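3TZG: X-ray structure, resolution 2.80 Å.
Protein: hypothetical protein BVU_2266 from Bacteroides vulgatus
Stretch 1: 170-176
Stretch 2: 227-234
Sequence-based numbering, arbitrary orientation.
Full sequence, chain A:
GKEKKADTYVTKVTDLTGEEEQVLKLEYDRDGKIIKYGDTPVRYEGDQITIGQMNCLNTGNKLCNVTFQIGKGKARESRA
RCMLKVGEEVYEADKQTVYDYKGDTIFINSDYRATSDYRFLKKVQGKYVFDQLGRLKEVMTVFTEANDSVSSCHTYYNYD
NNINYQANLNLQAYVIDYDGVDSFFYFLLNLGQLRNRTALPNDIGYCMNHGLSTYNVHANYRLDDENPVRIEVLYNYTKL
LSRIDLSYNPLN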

ATOM      1  N   ASN A 170       5.310   8.324   1.044  1.00 47.25           N
ATOM      2  CA  ASN A 170       5.944   7.354   0.163  1.00 45.14           C
ATOM      3  C   ASN A 170       4.929   7.057  -0.912  1.00 49.73           C
ATOM      4  O   ASN A 170       4.092   6.154  -0.767  1.00 49.93           O
ATOM      5  CB  ASN A 170       6.431   6.113   0.916  1.00 42.58           C
ATOM      6  CG  ASN A 170       7.111   5.104   0.033  1.00 68.34           C
ATOM      7  OD1 ASN A 170       7.576   5.407  -1.074  1.00 64.42           O
ATOM      8  ND2 ASN A 170       7.220   3.881   0.513  1.00 64.90           N
ATOM      9  N   LEU A 171       5.002   7.841  -2.001  1.00 46.26           N
ATOM     10  CA  LEU A 171       4.042   7.814  -3.111  1.00 46.06           C
ATOM     11  C   LEU A 171       4.045   6.482  -3.905  1.00 48.52           C
ATOM     12  O   LEU A 171       3.062   6.253  -4.616  1.00 47.18           O
ATOM     13  CB  LEU A 171       4.265   9.005  -4.059  1.00 46.57           C
ATOM     14  CG  LEU A 171       4.029  10.366  -3.346  1.00 52.07           C
ATOM     15  CD1 LEU A 171       4.244  11.511  -4.258  1.00 52.40           C
ATOM     16  CD2 LEU A 171       2.643  10.438  -2.684  1.00 52.90           C
ATOM     17  N   GLN A 172       5.046   5.563  -3.688  1.00 44.80           N
ATOM     18  CA  GLN A 172       5.100   4.212  -4.289  1.00 43.16           C
ATOM     19  C   GLN A 172       3.900   3.408  -3.869  1.00 48.16           C
ATOM     20  O   GLN A 172       3.488   2.485  -4.581  1.00 47.35           O
ATOM     21  CB  GLN A 172       6.358   3.448  -3.877  1.00 44.70           C
ATOM     22  CG  GLN A 172       7.668   4.141  -4.178  1.00 86.26           C
ATOM     23  CD  GLN A 172       8.825   3.534  -3.416  1.00119.54           C
ATOM     24  OE1 GLN A 172       8.737   2.426  -2.839  1.00109.09           O
ATOM     25  NE2 GLN A 172       9.938   4.276  -3.380  1.00118.91           N
ATOM     26  N   ALA A 173       3.331   3.751  -2.676  1.00 44.05           N
ATOM     27  CA  ALA A 173       2.150   3.086  -2.119  1.00 42.24           C
ATOM     28  C   ALA A 173       0.961   3.181  -3.069  1.00 45.10           C
ATOM     29  O   ALA A 173       0.056   2.360  -2.995  1.00 45.34           O
ATOM     30  CB  ALA A 173       1.793   3.704  -0.781  1.00 43.38           C
ATOM     31  N   TYR A 174       0.952   4.180  -3.964  1.00 41.14           N
ATOM     32  CA  TYR A 174      -0.147   4.348  -4.897  1.00 40.27           C
ATOM     33  C   TYR A 174       0.021   3.445  -6.118  1.00 45.16           C
ATOM     34  O   TYR A 174      -0.948   3.326  -6.872  1.00 47.92           O
ATOM     35  CB  TYR A 174      -0.292   5.820  -5.321  1.00 41.09           C
ATOM     36  CG  TYR A 174      -0.866   6.700  -4.227  1.00 40.14           C
ATOM     37  CD1 TYR A 174      -2.205   6.605  -3.859  1.00 41.01           C
ATOM     38  CD2 TYR A 174      -0.061   7.594  -3.528  1.00 40.53           C
ATOM     39  CE1 TYR A 174      -2.726   7.363  -2.814  1.00 40.84           C
ATOM     40  CE2 TYR A 174      -0.570   8.358  -2.476  1.00 41.79           C
ATOM     41  CZ  TYR A 174      -1.906   8.242  -2.122  1.00 48.66           C
ATOM     42  OH  TYR A 174      -2.455   9.017  -1.114  1.00 49.87           O
ATOM     43  N   VAL A 175       1.193   2.761  -6.297  1.00 39.33           N
ATOM     44  CA  VAL A 175       1.417   1.875  -7.460  1.00 37.98           C
ATOM     45  C   VAL A 175       1.915   0.446  -7.091  1.00 43.39           C
ATOM     46  O   VAL A 175       1.785  -0.466  -7.918  1.00 44.08           O
ATOM     47  CB  VAL A 175       2.411   2.479  -8.470  1.00 41.46           C
ATOM     48  CG1 VAL A 175       1.882   3.769  -9.070  1.00 41.70           C
ATOM     49  CG2 VAL A 175       3.801   2.684  -7.872  1.00 41.69           C
ATOM     50  N   ILE A 176       2.519   0.246  -5.912  1.00 41.36           N
ATOM     51  CA  ILE A 176       3.070  -1.093  -5.602  1.00 41.64           C
ATOM     52  C   ILE A 176       1.962  -2.043  -5.099  1.00 49.58           C
ATOM     53  O   ILE A 176       0.812  -1.627  -4.866  1.00 49.31           O
ATOM     54  CB  ILE A 176       4.281  -1.086  -4.641  1.00 42.46           C
ATOM     55  CG1 ILE A 176       3.868  -0.702  -3.211  1.00 41.01           C
ATOM     56  CG2 ILE A 176       5.370  -0.161  -5.252  1.00 42.02           C
ATOM     57  CD1 ILE A 176       4.945  -0.653  -2.201  1.00 44.18           C
TER
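Stretch 2 227-234: NPVRIEVL

Stretch 2 packs on stretch 1 mainly through apolar side chains. No hydrogen bond joins the two, and together they bury 245 Å² counted over both sides. Stretch 1 is a short 3-10 segment, Leu171 to Tyr174, with loop before and after it. Its turns are held by backbone hydrogen bonds, among them Tyr174 N to Leu171 O at 3.0 Å and Val175 N to Gln172 O at 2.9 Å.

Stretch 2 is extended for most of its length. Asn227 and Pro228 are in strand conformation. The chain turns a corner at Val229, and a second strand runs on through Ile231 to Leu234. The two stretches advance in the same general sense. Leu171 lies nearest Pro228, with CA to CA 8.4 Å; Tyr174 lies nearest Ile231, again CA to CA, at 7.7 Å; Val175 lies nearest Val233, their CA atoms also 7.7 Å apart.

Ile231 is the centre of the contact and has the largest covered area, 74 Å². Its CA-to-CB bond points toward stretch 1. The side chain is in the m, t rotamer, and its two methyl groups meet different residues. Ile231 CD1 reaches the 3-10 segment, where it lies 4.0 Å from CB of Tyr174 and 4.3 Å from CB of Leu171. Ile231 CD1 also comes within 4.1 Å of the Leu171 backbone O, an oxygen that accepts the hydrogen bond from Tyr174 N. Ile231 CG2 packs against CG1 of Val175 at 3.6 Å.

Leu171 follows, with 55 Å² covered. Its CA-to-CB bond points toward stretch 2, the side chain is m, t, and Leu171 CD1 rests 3.7 Å from Pro228 CG. Leu171 therefore touches stretch 2 both before and after the corner at Val229.

Val175 gives up 42 Å². It follows the 3-10 segment, and its CA-to-CB bond points toward stretch 2. Its CG1 touches two residues there: besides CG2 of Ile231, Val175 CG1 lies 4.0 Å from CG2 of Val233. Ile231 and Val233 are two apart in an extended chain, so both can face stretch 1, while the CA-to-CB bond of Glu232 between them points away.

Tyr174 adds a smaller area. Its CA-to-CB bond points toward stretch 2, but the end of the side chain leads away, and OH is hydrogen-bonded elsewhere in the structure. Ile231 CD1 approaches the ring obliquely.

Glu232 and Arg230 take no part in the contact. OE2 of Glu232 lies 3.2 Å from NH1 of Arg230, a salt bridge of charges only, since the oxygen is well out of the guanidinium plane.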

ATOM      1  N   ASN A 227       7.532  17.507  -7.817  1.00 62.10           N
ATOM      2  CA  ASN A 227       6.482  16.840  -7.055  1.00 59.50           C
ATOM      3  C   ASN A 227       5.468  16.136  -7.953  1.00 60.40           C
ATOM      4  O   ASN A 227       4.859  16.795  -8.798  1.00 61.54           O
ATOM      5  CB  ASN A 227       5.746  17.859  -6.193  1.00 58.70           C
ATOM      6  CG  ASN A 227       6.576  18.575  -5.182  1.00 69.09           C
ATOM      7  OD1 ASN A 227       6.505  19.790  -5.050  1.00 64.13           O
ATOM      8  ND2 ASN A 227       7.378  17.845  -4.449  1.00 60.27           N
ATOM      9  N   PRO A 228       5.164  14.842  -7.745  1.00 53.01           N
ATOM     10  CA  PRO A 228       4.155  14.207  -8.604  1.00 50.99           C
ATOM     11  C   PRO A 228       2.750  14.720  -8.284  1.00 54.95           C
ATOM     12  O   PRO A 228       2.239  14.515  -7.167  1.00 55.33           O
ATOM     13  CB  PRO A 228       4.300  12.719  -8.281  1.00 50.56           C
ATOM     14  CG  PRO A 228       5.536  12.582  -7.533  1.00 55.14           C
ATOM     15  CD  PRO A 228       5.755  13.863  -6.815  1.00 52.97           C
ATOM     16  N   VAL A 229       2.130  15.392  -9.267  1.00 48.92           N
ATOM     17  CA  VAL A 229       0.794  15.970  -9.080  1.00 48.00           C
ATOM     18  C   VAL A 229      -0.261  15.071  -9.737  1.00 51.47           C
ATOM     19  O   VAL A 229      -1.454  15.284  -9.526  1.00 51.14           O
ATOM     20  CB  VAL A 229       0.679  17.436  -9.557  1.00 51.40           C
ATOM     21  CG1 VAL A 229       1.400  18.346  -8.587  1.00 51.74           C
ATOM     22  CG2 VAL A 229       1.203  17.633 -10.975  1.00 50.90           C
ATOM     23  N   ARG A 230       0.179  14.041 -10.488  1.00 47.32           N
ATOM     24  CA  ARG A 230      -0.719  13.041 -11.062  1.00 46.15           C
ATOM     25  C   ARG A 230       0.013  11.706 -11.244  1.00 47.57           C
ATOM     26  O   ARG A 230       1.080  11.655 -11.866  1.00 46.45           O
ATOM     27  CB  ARG A 230      -1.344  13.485 -12.396  1.00 45.68           C
ATOM     28  CG  ARG A 230      -2.418  12.507 -12.836  1.00 54.32           C
ATOM     29  CD  ARG A 230      -2.628  12.476 -14.304  1.00 52.81           C
ATOM     30  NE  ARG A 230      -3.575  13.481 -14.763  1.00 65.28           N
ATOM     31  CZ  ARG A 230      -3.864  13.685 -16.050  1.00 85.66           C
ATOM     32  NH1 ARG A 230      -3.236  12.977 -17.007  1.00 49.65           N
ATOM     33  NH2 ARG A 230      -4.732  14.630 -16.401  1.00 74.09           N
ATOM     34  N   ILE A 231      -0.596  10.630 -10.725  1.00 43.38           N
ATOM     35  CA  ILE A 231      -0.109   9.253 -10.855  1.00 42.66           C
ATOM     36  C   ILE A 231      -1.137   8.467 -11.658  1.00 48.30           C
ATOM     37  O   ILE A 231      -2.306   8.449 -11.285  1.00 50.49           O
ATOM     38  CB  ILE A 231       0.192   8.580  -9.489  1.00 44.86           C
ATOM     39  CG1 ILE A 231       1.177   9.437  -8.628  1.00 44.04           C
ATOM     40  CG2 ILE A 231       0.733   7.165  -9.720  1.00 44.72           C
ATOM     41  CD1 ILE A 231       1.444   8.922  -7.248  1.00 38.95           C
ATOM     42  N   GLU A 232      -0.715   7.861 -12.778  1.00 43.63           N
ATOM     43  CA  GLU A 232      -1.600   7.071 -13.647  1.00 43.11           C
ATOM     44  C   GLU A 232      -1.030   5.717 -13.939  1.00 45.10           C
ATOM     45  O   GLU A 232       0.180   5.584 -14.076  1.00 44.43           O
ATOM     46  CB  GLU A 232      -1.861   7.771 -14.979  1.00 45.42           C
ATOM     47  CG  GLU A 232      -2.913   8.847 -14.936  1.00 54.17           C
ATOM     48  CD  GLU A 232      -3.169   9.502 -16.276  1.00 71.47           C
ATOM     49  OE1 GLU A 232      -2.231   9.560 -17.107  1.00 77.36           O
ATOM     50  OE2 GLU A 232      -4.304   9.997 -16.480  1.00 63.44           O
ATOM     51  N   VAL A 233      -1.893   4.713 -14.066  1.00 41.01           N
ATOM     52  CA  VAL A 233      -1.458   3.362 -14.415  1.00 40.58           C
ATOM     53  C   VAL A 233      -2.293   2.948 -15.636  1.00 47.45           C
ATOM     54  O   VAL A 233      -3.527   2.915 -15.576  1.00 48.55           O
ATOM     55  CB  VAL A 233      -1.528   2.366 -13.220  1.00 41.99           C
ATOM     56  CG1 VAL A 233      -1.155   0.948 -13.665  1.00 41.00           C
ATOM     57  CG2 VAL A 233      -0.618   2.830 -12.072  1.00 40.15           C
ATOM     58  N   LEU A 234      -1.620   2.729 -16.762  1.00 44.62           N
ATOM     59  CA  LEU A 234      -2.284   2.412 -18.028  1.00 45.38           C
ATOM     60  C   LEU A 234      -1.932   1.025 -18.598  1.00 48.95           C
ATOM     61  O   LEU A 234      -0.794   0.557 -18.493  1.00 47.06           O
ATOM     62  CB  LEU A 234      -1.905   3.447 -19.094  1.00 45.76           C
ATOM     63  CG  LEU A 234      -2.261   4.880 -18.838  1.00 50.86           C
ATOM     64  CD1 LEU A 234      -1.156   5.749 -19.293  1.00 51.07           C
ATOM     65  CD2 LEU A 234      -3.584   5.256 -19.502  1.00 54.97           C
TER